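Local coordinates for protein 7,8-dihydro-6-hydroxymethylpterin pyrophosphokinase-dihydropteroate synthase (Plasmodium falciparum, PDB 6JWS) that probably makes the diphosphate of hydroxymethyl-dihydropterin from ATP, then couples the pterin to 4-aminobenzoate with loss of diphosphate, giving 7,8-dihydropteroate for folate synthesis, at residues Thr389-Ile394 and Ser695-Leu700; Gln592-Tyr597 and Ala674-Tyr679; Asn175-Met180 and Leu316-Val321; Glu35-Leu40 and Ile207-Leu212. The protein carries 1 engineered substitution. All coordinates share one frame; numbering follows the deposited sequence.

Interaction 1 of 4, residues Thr389-Ile394 and Ser695-Leu700; sequences TNIVGI and SVLDVL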
# COMPACT_ATOMS: atom_id res chain seq x y z
N THR B 389 2.10 6.69 -12.10
CA THR B 389 2.04 7.95 -11.38
C THR B 389 3.11 8.89 -11.95
O THR B 389 4.31 8.67 -11.73
CB THR B 389 2.19 7.72 -9.87
OG1 THR B 389 1.11 6.90 -9.44
CG2 THR B 389 2.18 9.00 -9.05
N ASN B 390 2.67 9.91 -12.70
CA ASN B 390 3.54 10.87 -13.35
C ASN B 390 3.85 12.03 -12.40
O ASN B 390 2.98 12.49 -11.65
CB ASN B 390 2.90 11.41 -14.64
CG ASN B 390 2.76 10.37 -15.73
OD1 ASN B 390 3.75 9.86 -16.25
ND2 ASN B 390 1.53 10.01 -16.05
N ILE B 391 5.10 12.52 -12.46
CA ILE B 391 5.50 13.66 -11.65
C ILE B 391 5.32 14.94 -12.46
O ILE B 391 5.79 15.04 -13.60
CB ILE B 391 6.94 13.51 -11.14
CG1 ILE B 391 7.03 12.35 -10.14
CG2 ILE B 391 7.38 14.82 -10.51
CD1 ILE B 391 8.44 11.94 -9.79
N VAL B 392 4.59 15.89 -11.88
CA VAL B 392 4.45 17.20 -12.48
C VAL B 392 5.27 18.15 -11.61
O VAL B 392 4.96 18.34 -10.44
CB VAL B 392 2.97 17.65 -12.55
CG1 VAL B 392 2.85 19.02 -13.22
CG2 VAL B 392 2.12 16.63 -13.30
N GLY B 393 6.36 18.68 -12.18
CA GLY B 393 7.24 19.58 -11.43
C GLY B 393 6.73 21.03 -11.51
O GLY B 393 6.24 21.46 -12.55
N ILE B 394 6.82 21.73 -10.38
CA ILE B 394 6.16 23.03 -10.22
C ILE B 394 7.18 24.14 -10.51
O ILE B 394 8.25 24.16 -9.91
CB ILE B 394 5.58 23.20 -8.80
CG1 ILE B 394 4.45 22.23 -8.49
CG2 ILE B 394 5.15 24.65 -8.55
CD1 ILE B 394 4.17 22.10 -7.00
N SER B 695 12.64 9.45 -6.47
CA SER B 695 13.41 8.43 -5.77
C SER B 695 12.44 7.46 -5.11
O SER B 695 12.66 6.25 -5.15
CB SER B 695 14.34 9.04 -4.74
OG SER B 695 15.26 9.92 -5.37
N VAL B 696 11.35 8.02 -4.55
CA VAL B 696 10.32 7.24 -3.90
C VAL B 696 9.62 6.36 -4.92
O VAL B 696 9.46 5.17 -4.71
CB VAL B 696 9.35 8.12 -3.08
CG1 VAL B 696 8.07 7.35 -2.71
CG2 VAL B 696 10.02 8.64 -1.81
N LEU B 697 9.16 6.94 -6.03
CA LEU B 697 8.41 6.16 -7.00
C LEU B 697 9.29 5.06 -7.60
O LEU B 697 8.80 3.99 -7.94
CB LEU B 697 7.82 7.10 -8.06
CG LEU B 697 6.84 8.18 -7.57
CD1 LEU B 697 6.35 9.03 -8.73
CD2 LEU B 697 5.64 7.59 -6.83
N ASP B 698 10.60 5.33 -7.76
CA ASP B 698 11.50 4.36 -8.36
C ASP B 698 11.59 3.10 -7.50
O ASP B 698 11.58 2.00 -8.04
CB ASP B 698 12.90 4.93 -8.61
CG ASP B 698 12.99 5.78 -9.88
OD1 ASP B 698 12.01 5.81 -10.65
OD2 ASP B 698 14.06 6.43 -10.08
N VAL B 699 11.68 3.27 -6.18
CA VAL B 699 11.81 2.17 -5.24
C VAL B 699 10.48 1.42 -5.14
O VAL B 699 10.48 0.20 -5.08
CB VAL B 699 12.25 2.68 -3.86
CG1 VAL B 699 12.13 1.61 -2.77
CG2 VAL B 699 13.64 3.29 -3.90
N LEU B 700 9.35 2.15 -5.09
CA LEU B 700 8.06 1.46 -5.01
C LEU B 700 7.82 0.64 -6.28
O LEU B 700 7.34 -0.49 -6.20
CB LEU B 700 6.92 2.44 -4.69
CG LEU B 700 7.06 3.21 -3.36
CD1 LEU B 700 5.90 4.16 -3.15
CD2 LEU B 700 7.15 2.26 -2.17
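In the TIM barrel of the dihydropteroate synthase part, Leu697 of helix 690-704 packs on Ile391 of strand 390-396 and on Thr389 just before it. On the leucine side a single methyl does the touching. Leu697 CD1 lies 3.7 Å from Ile391 CG1 and equally near the CD1 methyl of that isoleucine. The two side chains run alongside each other, pointing opposite ways. The same Leu697 CD1 sits 3.6 Å from the backbone O of Thr389. Leu697 is fully stretched at its second torsion (chi2 -180°), which carries CD1 out from the helix to the strand.

This strand is the first of eight parallel strands in the barrel, and the helix follows strand 684-687, its neighbour in the sheet. Thr389 lies roughly perpendicular to Leu697, with CG2 4.2 Å from CD1 of the leucine. Its hydroxyl is used elsewhere: OG1 bonds to the backbone O of Val682. Ile391 also touches Val690, Thr693 and Lys694 of the helix. The side chains of Asp689 and Glu692, which bind magnesium, are about 8 Å from that of Ile391. Beyond the contact, Val696 and Val699 pack on Cys668 and Met616 of the second subunit.

Interaction 2 of 4, residues Gln592-Tyr597 and Ala674-Tyr679; sequences QNIHVY and ASYSYY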
# COMPACT_ATOMS: atom_id res chain seq x y z
N GLN B 592 -8.49 10.07 1.61
CA GLN B 592 -8.96 8.77 2.08
C GLN B 592 -9.95 8.17 1.08
O GLN B 592 -10.04 6.95 0.96
CB GLN B 592 -9.63 8.85 3.45
CG GLN B 592 -8.66 9.23 4.55
CD GLN B 592 -9.36 9.43 5.88
OE1 GLN B 592 -10.53 9.78 5.92
NE2 GLN B 592 -8.65 9.24 6.98
N ASN B 593 -10.64 9.05 0.33
CA ASN B 593 -11.73 8.65 -0.53
C ASN B 593 -11.39 8.83 -2.00
O ASN B 593 -12.28 9.02 -2.84
CB ASN B 593 -13.01 9.37 -0.12
CG ASN B 593 -13.55 8.81 1.18
OD1 ASN B 593 -14.18 7.76 1.18
ND2 ASN B 593 -13.25 9.46 2.28
N ILE B 594 -10.09 8.75 -2.32
CA ILE B 594 -9.61 8.99 -3.66
C ILE B 594 -10.09 7.90 -4.63
O ILE B 594 -10.10 8.10 -5.84
CB ILE B 594 -8.08 9.19 -3.64
CG1 ILE B 594 -7.57 10.10 -4.76
CG2 ILE B 594 -7.34 7.85 -3.61
CD1 ILE B 594 -8.12 11.52 -4.72
N HIS B 595 -10.51 6.75 -4.10
CA HIS B 595 -10.95 5.63 -4.91
C HIS B 595 -12.13 6.03 -5.80
O HIS B 595 -12.36 5.41 -6.85
CB HIS B 595 -11.25 4.41 -4.02
CG HIS B 595 -12.47 4.61 -3.18
ND1 HIS B 595 -12.41 5.15 -1.89
CD2 HIS B 595 -13.78 4.37 -3.43
CE1 HIS B 595 -13.62 5.25 -1.39
NE2 HIS B 595 -14.49 4.79 -2.32
N VAL B 596 -12.87 7.08 -5.39
CA VAL B 596 -14.04 7.46 -6.18
C VAL B 596 -13.63 7.96 -7.57
O VAL B 596 -14.51 8.11 -8.42
CB VAL B 596 -14.95 8.48 -5.47
CG1 VAL B 596 -15.51 7.98 -4.14
CG2 VAL B 596 -14.34 9.89 -5.39
N TYR B 597 -12.31 8.17 -7.81
CA TYR B 597 -11.76 8.62 -9.10
C TYR B 597 -11.12 7.48 -9.90
O TYR B 597 -10.37 7.75 -10.84
CB TYR B 597 -10.84 9.85 -8.96
CG TYR B 597 -11.56 11.05 -8.39
CD1 TYR B 597 -12.39 11.85 -9.18
CD2 TYR B 597 -11.48 11.35 -7.04
CE1 TYR B 597 -13.10 12.92 -8.65
CE2 TYR B 597 -12.19 12.41 -6.49
CZ TYR B 597 -13.00 13.20 -7.29
OH TYR B 597 -13.70 14.24 -6.75
N ALA B 674 3.09 10.82 -1.75
CA ALA B 674 3.56 10.24 -3.00
C ALA B 674 3.39 8.72 -3.00
O ALA B 674 2.97 8.14 -4.00
CB ALA B 674 5.00 10.62 -3.29
N SER B 675 3.71 8.08 -1.85
CA SER B 675 3.62 6.62 -1.71
C SER B 675 2.18 6.16 -1.80
O SER B 675 1.87 5.22 -2.53
CB SER B 675 4.19 6.14 -0.40
OG SER B 675 5.53 6.55 -0.31
N TYR B 676 1.34 6.81 -0.98
CA TYR B 676 -0.09 6.60 -0.96
C TYR B 676 -0.65 6.74 -2.39
O TYR B 676 -1.38 5.87 -2.85
CB TYR B 676 -0.76 7.58 0.01
CG TYR B 676 -2.25 7.41 0.10
CD1 TYR B 676 -2.79 6.30 0.74
CD2 TYR B 676 -3.12 8.36 -0.44
CE1 TYR B 676 -4.15 6.11 0.82
CE2 TYR B 676 -4.50 8.20 -0.34
CZ TYR B 676 -5.00 7.07 0.28
OH TYR B 676 -6.35 6.88 0.39
N SER B 677 -0.22 7.79 -3.09
CA SER B 677 -0.69 8.10 -4.44
C SER B 677 -0.29 7.00 -5.42
O SER B 677 -1.08 6.63 -6.29
CB SER B 677 -0.11 9.41 -4.92
OG SER B 677 -0.69 10.48 -4.18
N TYR B 678 0.96 6.53 -5.27
CA TYR B 678 1.48 5.43 -6.06
C TYR B 678 0.59 4.19 -5.88
O TYR B 678 0.21 3.54 -6.87
CB TYR B 678 2.92 5.11 -5.67
CG TYR B 678 3.40 3.85 -6.34
CD1 TYR B 678 3.91 3.89 -7.63
CD2 TYR B 678 3.25 2.62 -5.73
CE1 TYR B 678 4.31 2.74 -8.28
CE2 TYR B 678 3.64 1.45 -6.36
CZ TYR B 678 4.17 1.52 -7.64
OH TYR B 678 4.53 0.37 -8.28
N TYR B 679 0.25 3.87 -4.63
CA TYR B 679 -0.56 2.68 -4.39
C TYR B 679 -2.01 2.86 -4.81
O TYR B 679 -2.68 1.88 -5.13
CB TYR B 679 -0.50 2.19 -2.95
CG TYR B 679 0.83 1.58 -2.64
CD1 TYR B 679 1.27 0.48 -3.34
CD2 TYR B 679 1.66 2.11 -1.66
CE1 TYR B 679 2.51 -0.09 -3.08
CE2 TYR B 679 2.89 1.56 -1.39
CZ TYR B 679 3.31 0.46 -2.10
OH TYR B 679 4.54 -0.09 -1.85
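NE2 of Gln592 is held by two backbone carbonyls of the second subunit, those of Ile703 and Gln705, while the alpha carbon of Gln592 rests against Tyr676. The side chain runs off to the other chain, and the backbone makes the contact here. Tyr676 OH lies 3.6 Å from Gln592 CA and 3.7 Å from Gln592 O. The hydroxyl is hydrogen-bonded one residue earlier, to the backbone O of Leu591. Tyr676 has CG anti to its own N (chi1 -179°), and the ring reaches across from helix 657-680 to the end of helix 584-592.

Ile594 meets the same ring from an oblique direction. Its CG2 branch does the touching, 4.3 Å from Tyr676 CE2 and 4.2 Å from Tyr676 OH. The other branch leads away from the tyrosine. Ile594 begins a short 3-10 turn that follows the helix, and Tyr597 N bonds to Ile594 O at 3.0 Å within it.

Farther along helix 657-680, Tyr678 CD2 stands 3.7 Å above one face of the Tyr679 ring. One residue before Tyr676, Ser675 OG bonds to Ser675 OG of the second subunit, and Tyr676 packs on Tyr679 of that subunit. Outer helices of a TIM barrel pack side by side in this way, and here both reach the second subunit.

Interaction 3 of 4, residues Asn175-Met180 and Leu316-Val321; sequences NDPLSM and LSIPHV. With ATP (adenosine-5'-triphosphate), chain J.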
# COMPACT_ATOMS: atom_id res chain seq x y z
N ASN B 175 -28.56 14.23 -44.30
CA ASN B 175 -29.98 13.91 -44.28
C ASN B 175 -30.25 12.48 -43.82
O ASN B 175 -31.34 12.21 -43.30
CB ASN B 175 -30.66 14.17 -45.63
CG ASN B 175 -30.73 15.64 -45.99
OD1 ASN B 175 -30.97 16.50 -45.14
ND2 ASN B 175 -30.51 15.93 -47.26
N ASP B 176 -29.30 11.56 -44.04
CA ASP B 176 -29.56 10.15 -43.80
C ASP B 176 -28.26 9.39 -43.59
O ASP B 176 -27.19 9.86 -43.99
CB ASP B 176 -30.31 9.53 -44.99
CG ASP B 176 -29.46 9.54 -46.25
OD1 ASP B 176 -29.41 10.60 -46.91
OD2 ASP B 176 -28.78 8.52 -46.51
N PRO B 177 -28.32 8.18 -42.98
CA PRO B 177 -27.13 7.36 -42.75
C PRO B 177 -26.42 6.89 -44.02
O PRO B 177 -25.21 6.64 -44.00
CB PRO B 177 -27.62 6.17 -41.90
CG PRO B 177 -29.14 6.16 -42.05
CD PRO B 177 -29.54 7.57 -42.40
N LEU B 178 -27.18 6.78 -45.12
CA LEU B 178 -26.52 6.37 -46.36
C LEU B 178 -25.68 7.52 -46.89
O LEU B 178 -24.52 7.32 -47.24
CB LEU B 178 -27.52 5.84 -47.39
CG LEU B 178 -26.88 5.24 -48.65
CD1 LEU B 178 -25.66 4.41 -48.31
CD2 LEU B 178 -27.89 4.42 -49.44
N SER B 179 -26.23 8.74 -46.89
CA SER B 179 -25.42 9.89 -47.27
C SER B 179 -24.24 10.04 -46.30
O SER B 179 -23.12 10.30 -46.72
CB SER B 179 -26.21 11.18 -47.38
OG SER B 179 -27.54 10.94 -47.82
N MET B 180 -24.51 9.84 -45.00
CA MET B 180 -23.44 9.99 -44.03
C MET B 180 -22.32 8.98 -44.30
O MET B 180 -21.14 9.34 -44.28
CB MET B 180 -23.92 9.84 -42.58
CG MET B 180 -22.77 9.95 -41.58
SD MET B 180 -23.33 10.57 -40.00
CE MET B 180 -24.04 9.06 -39.33
N LEU B 316 -26.15 -1.31 -45.65
CA LEU B 316 -26.23 -0.40 -44.53
C LEU B 316 -27.03 -1.04 -43.39
O LEU B 316 -28.20 -1.37 -43.56
CB LEU B 316 -26.89 0.91 -44.96
CG LEU B 316 -26.92 1.99 -43.87
CD1 LEU B 316 -25.51 2.43 -43.50
CD2 LEU B 316 -27.77 3.19 -44.30
N SER B 317 -26.39 -1.15 -42.22
CA SER B 317 -27.08 -1.63 -41.03
C SER B 317 -27.10 -0.54 -39.96
O SER B 317 -26.05 -0.13 -39.47
CB SER B 317 -26.45 -2.91 -40.52
OG SER B 317 -27.23 -3.44 -39.45
N ILE B 318 -28.30 -0.08 -39.60
CA ILE B 318 -28.46 0.80 -38.46
C ILE B 318 -29.49 0.18 -37.52
O ILE B 318 -30.63 -0.02 -37.93
CB ILE B 318 -28.88 2.23 -38.87
CG1 ILE B 318 -27.99 2.83 -39.96
CG2 ILE B 318 -28.98 3.12 -37.64
CD1 ILE B 318 -26.70 3.41 -39.48
N PRO B 319 -29.17 -0.05 -36.23
CA PRO B 319 -27.82 0.12 -35.70
C PRO B 319 -26.79 -0.79 -36.35
O PRO B 319 -27.13 -1.79 -36.98
CB PRO B 319 -28.00 -0.29 -34.23
CG PRO B 319 -29.43 0.04 -33.93
CD PRO B 319 -30.16 -0.39 -35.19
N HIS B 320 -25.51 -0.43 -36.21
CA HIS B 320 -24.44 -1.28 -36.71
C HIS B 320 -24.66 -2.71 -36.21
O HIS B 320 -25.20 -2.94 -35.13
CB HIS B 320 -23.08 -0.67 -36.34
CG HIS B 320 -21.92 -1.37 -36.94
ND1 HIS B 320 -21.36 -2.50 -36.37
CD2 HIS B 320 -21.18 -1.09 -38.04
CE1 HIS B 320 -20.32 -2.89 -37.09
NE2 HIS B 320 -20.19 -2.05 -38.11
N VAL B 321 -24.26 -3.67 -37.05
CA VAL B 321 -24.46 -5.09 -36.82
C VAL B 321 -23.83 -5.47 -35.48
O VAL B 321 -24.35 -6.33 -34.76
CB VAL B 321 -23.85 -5.92 -37.99
CG1 VAL B 321 -23.74 -7.40 -37.68
CG2 VAL B 321 -24.61 -5.72 -39.29
PG ATP J . -18.51 -3.17 -40.61
O1G ATP J . -17.92 -3.69 -39.32
O2G ATP J . -19.89 -3.73 -40.89
O3G ATP J . -18.47 -1.66 -40.69
PB ATP J . -16.07 -4.37 -41.90
O1B ATP J . -15.99 -5.18 -43.15
O2B ATP J . -15.66 -4.98 -40.60
O3B ATP J . -17.55 -3.76 -41.80
PA ATP J . -15.43 -1.74 -43.02
O1A ATP J . -15.95 -0.63 -42.15
O2A ATP J . -14.19 -1.49 -43.81
O3A ATP J . -15.21 -3.04 -42.11
O5' ATP J . -16.59 -2.25 -44.00
C5' ATP J . -17.91 -1.64 -43.88
C4' ATP J . -18.89 -2.41 -44.72
O4' ATP J . -20.10 -2.67 -43.95
C3' ATP J . -19.36 -1.69 -45.99
O3' ATP J . -19.56 -2.65 -47.02
C2' ATP J . -20.63 -0.97 -45.51
O2' ATP J . -21.60 -0.74 -46.50
C1' ATP J . -21.19 -1.99 -44.52
N9 ATP J . -21.98 -1.36 -43.46
C8 ATP J . -23.25 -1.72 -43.08
N7 ATP J . -23.72 -0.99 -42.10
C5 ATP J . -22.68 -0.13 -41.79
C6 ATP J . -22.55 0.88 -40.81
N6 ATP J . -23.51 1.19 -39.96
N1 ATP J . -21.38 1.57 -40.77
C2 ATP J . -20.41 1.25 -41.65
N3 ATP J . -20.43 0.32 -42.60
C4 ATP J . -21.60 -0.34 -42.62
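The adenine pocket of the pyrophosphokinase part is bordered by Leu316 and Ile318, which pack on Pro177 at the start of helix 177-190. Pro177 CB lies 3.8 Å from Leu316 CD2 and 3.8 Å from Ile318 CD1. The proline ring lies roughly perpendicular to the leucine. Leu316 CD2 also reaches the helix backbone, 3.7 Å from Leu178 N. Its other branch, CD1, lies over a face of the adenine, 4.1 Å from ATP N7. On the opposite face His320 brings CD2 within 3.7 Å of ATP C6.

Between these two residues the backbone of Ser317 reads the Hoogsteen edge of the base. Ser317 N donates to ATP N7 at 2.7 Å (161°), and ATP N6 donates to Ser317 O at 2.9 Å (163°). The His320 ring turns its edge to the gamma phosphate, with ATP O1G near the ring plane and 3.1 Å from NE2. Asp176 is the N-cap of the helix and accepts from Ser179 N.

Strand 316-318 pairs antiparallel with strand 219-221, which sends Ile219 onto Pro177 and Met221 onto Leu178. Ile211 of strand 208-214 touches both Ile318 and Met180.

Interaction 4 of 4, residues Glu35-Leu40 and Ile207-Leu212; sequences ETALHL and IDIDIL. With MG (magnesium ion), chain K; ATP (adenosine-5'-triphosphate), chain J.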
# COMPACT_ATOMS: atom_id res chain seq x y z
N GLU B 35 -7.54 11.45 -33.86
CA GLU B 35 -7.85 12.87 -33.74
C GLU B 35 -8.01 13.54 -35.12
O GLU B 35 -8.79 14.47 -35.27
CB GLU B 35 -6.86 13.58 -32.82
CG GLU B 35 -6.94 13.11 -31.38
CD GLU B 35 -6.37 13.98 -30.27
OE1 GLU B 35 -5.38 14.71 -30.51
OE2 GLU B 35 -6.92 13.92 -29.15
N THR B 36 -7.25 13.07 -36.12
CA THR B 36 -7.40 13.54 -37.50
C THR B 36 -8.83 13.27 -37.98
O THR B 36 -9.49 14.16 -38.52
CB THR B 36 -6.33 12.92 -38.41
OG1 THR B 36 -5.02 13.30 -37.98
CG2 THR B 36 -6.52 13.26 -39.88
N ALA B 37 -9.32 12.04 -37.74
CA ALA B 37 -10.69 11.68 -38.07
C ALA B 37 -11.68 12.53 -37.28
O ALA B 37 -12.70 12.92 -37.84
CB ALA B 37 -10.93 10.20 -37.87
N LEU B 38 -11.39 12.82 -36.00
CA LEU B 38 -12.29 13.68 -35.23
C LEU B 38 -12.44 15.03 -35.92
O LEU B 38 -13.55 15.54 -36.04
CB LEU B 38 -11.80 13.91 -33.79
CG LEU B 38 -12.05 12.78 -32.79
CD1 LEU B 38 -11.40 13.13 -31.45
CD2 LEU B 38 -13.53 12.51 -32.60
N HIS B 39 -11.30 15.63 -36.32
CA HIS B 39 -11.30 16.90 -37.02
C HIS B 39 -12.14 16.81 -38.29
O HIS B 39 -12.98 17.67 -38.53
CB HIS B 39 -9.87 17.33 -37.36
CG HIS B 39 -9.06 17.70 -36.17
ND1 HIS B 39 -9.47 18.67 -35.26
CD2 HIS B 39 -7.84 17.29 -35.76
CE1 HIS B 39 -8.55 18.81 -34.34
NE2 HIS B 39 -7.54 17.96 -34.61
N LEU B 40 -11.90 15.77 -39.11
CA LEU B 40 -12.60 15.63 -40.38
C LEU B 40 -14.09 15.44 -40.15
O LEU B 40 -14.90 15.96 -40.93
CB LEU B 40 -11.96 14.51 -41.20
CG LEU B 40 -10.52 14.81 -41.62
CD1 LEU B 40 -9.87 13.60 -42.28
CD2 LEU B 40 -10.45 16.03 -42.54
N ILE B 207 -7.80 3.33 -40.70
CA ILE B 207 -8.94 3.94 -40.03
C ILE B 207 -10.21 3.24 -40.50
O ILE B 207 -10.35 2.89 -41.68
CB ILE B 207 -8.99 5.47 -40.22
CG1 ILE B 207 -10.24 6.09 -39.60
CG2 ILE B 207 -8.87 5.86 -41.69
CD1 ILE B 207 -10.10 6.45 -38.14
N ASP B 208 -11.13 3.02 -39.56
CA ASP B 208 -12.42 2.39 -39.79
C ASP B 208 -13.45 3.22 -39.02
O ASP B 208 -13.39 3.28 -37.81
CB ASP B 208 -12.39 0.91 -39.38
CG ASP B 208 -13.66 0.12 -39.66
OD1 ASP B 208 -14.45 0.58 -40.49
OD2 ASP B 208 -13.86 -0.97 -39.05
N ILE B 209 -14.35 3.88 -39.75
CA ILE B 209 -15.39 4.71 -39.16
C ILE B 209 -16.75 4.10 -39.46
O ILE B 209 -17.17 4.05 -40.61
CB ILE B 209 -15.30 6.16 -39.69
CG1 ILE B 209 -13.89 6.75 -39.53
CG2 ILE B 209 -16.37 7.02 -39.06
CD1 ILE B 209 -13.71 8.11 -40.17
N ASP B 210 -17.46 3.68 -38.40
CA ASP B 210 -18.72 2.96 -38.50
C ASP B 210 -19.83 3.87 -37.99
O ASP B 210 -19.56 4.74 -37.17
CB ASP B 210 -18.72 1.71 -37.63
CG ASP B 210 -17.75 0.67 -38.14
OD1 ASP B 210 -17.62 0.56 -39.37
OD2 ASP B 210 -17.12 -0.02 -37.30
N ILE B 211 -21.05 3.66 -38.48
CA ILE B 211 -22.18 4.38 -37.92
C ILE B 211 -22.89 3.42 -36.98
O ILE B 211 -23.30 2.36 -37.42
CB ILE B 211 -23.14 4.92 -38.99
CG1 ILE B 211 -22.40 5.70 -40.08
CG2 ILE B 211 -24.25 5.73 -38.35
CD1 ILE B 211 -23.32 6.23 -41.16
N LEU B 212 -22.99 3.77 -35.70
CA LEU B 212 -23.58 2.86 -34.74
C LEU B 212 -25.07 3.16 -34.64
O LEU B 212 -25.89 2.26 -34.58
CB LEU B 212 -22.88 3.00 -33.39
CG LEU B 212 -21.38 2.68 -33.37
CD1 LEU B 212 -20.76 3.09 -32.03
CD2 LEU B 212 -21.11 1.20 -33.66
MG MG K . -16.24 -1.05 -40.25
PG ATP J . -18.51 -3.17 -40.61
O1G ATP J . -17.92 -3.69 -39.32
O2G ATP J . -19.89 -3.73 -40.89
O3G ATP J . -18.47 -1.66 -40.69
PB ATP J . -16.07 -4.37 -41.90
O1B ATP J . -15.99 -5.18 -43.15
O2B ATP J . -15.66 -4.98 -40.60
O3B ATP J . -17.55 -3.76 -41.80
PA ATP J . -15.43 -1.74 -43.02
O1A ATP J . -15.95 -0.63 -42.15
O2A ATP J . -14.19 -1.49 -43.81
O3A ATP J . -15.21 -3.04 -42.11
O5' ATP J . -16.59 -2.25 -44.00
C5' ATP J . -17.91 -1.64 -43.88
C4' ATP J . -18.89 -2.41 -44.72
O4' ATP J . -20.10 -2.67 -43.95
C3' ATP J . -19.36 -1.69 -45.99
O3' ATP J . -19.56 -2.65 -47.02
C2' ATP J . -20.63 -0.97 -45.51
O2' ATP J . -21.60 -0.74 -46.50
C1' ATP J . -21.19 -1.99 -44.52
N9 ATP J . -21.98 -1.36 -43.46
C8 ATP J . -23.25 -1.72 -43.08
N7 ATP J . -23.72 -0.99 -42.10
C5 ATP J . -22.68 -0.13 -41.79
C6 ATP J . -22.55 0.88 -40.81
N6 ATP J . -23.51 1.19 -39.96
N1 ATP J . -21.38 1.57 -40.77
C2 ATP J . -20.41 1.25 -41.65
N3 ATP J . -20.43 0.32 -42.60
C4 ATP J . -21.60 -0.34 -42.62
O HOH W 1 -16.04 -2.21 -38.29
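Ala37 presses its methyl CB against the CD1 ends of two isoleucines, Ile207 and Ile209. The distances are 3.9 Å from Ala37 CB to Ile207 CD1 and 4.2 Å to Ile209 CD1. The contact is purely apolar. Ile207 has CG1 anti to the backbone N (chi1 176°), and CD1 at the end of that branch meets the alanine. Ile209 reaches the same methyl with its longer branch, one strand repeat further on. It also packs on Ile184 and Ile187 of helix 177-190.

Helices 30-44 and 177-190 lie on one face of the antiparallel sheet. Leaving aside the insertions between them, four of its strands and these helices come in the order beta-alpha-beta-beta-alpha-beta, with strand order 4-1-3-2, the ferredoxin-like pattern of HPPK. Strand 208-214 is an edge strand, and its alternate residues face the nucleotide.

Two aspartates in a DxD pattern hold the magnesium ion there. Asp208 OD1 binds it at 2.4 Å, with OD2 also close, and Asp210 OD1 at 2.3 Å. ATP adds O3G at 2.4 Å and O1A at 2.0 Å from the magnesium, and a water completes the ligands seen. That water is also hydrogen-bonded to Asp208 OD2 and to ATP O1G. One residue on, Ile211 meets the Watson-Crick edge of adenine with its backbone. Ile211 N donates almost straight to ATP N1 at 3.1 Å (176°), and ATP N6 gives a more bent bond to Ile211 O at 2.8 Å (145°).

From the N terminus, interaction 4 opens first, at helix 30-44. Interaction 3 opens next, at helix 177-190, before interaction 4 closes at strand 208-214. Interaction 3 closes later, at strand 316-318, so the two loops cross. They touch each other, with a probable hydrogen bond from His320 N to Leu212 O, and both reach ATP. The second pair follows in series. Interaction 1 opens at strand 390-396 and closes at helix 690-704, and interaction 2 is nested inside its loop. These two also touch, through Leu700 and Ser675, and both meet the second subunit. The pairs lie on opposite sides of the chain's centre, one in the kinase part and one in the barrel.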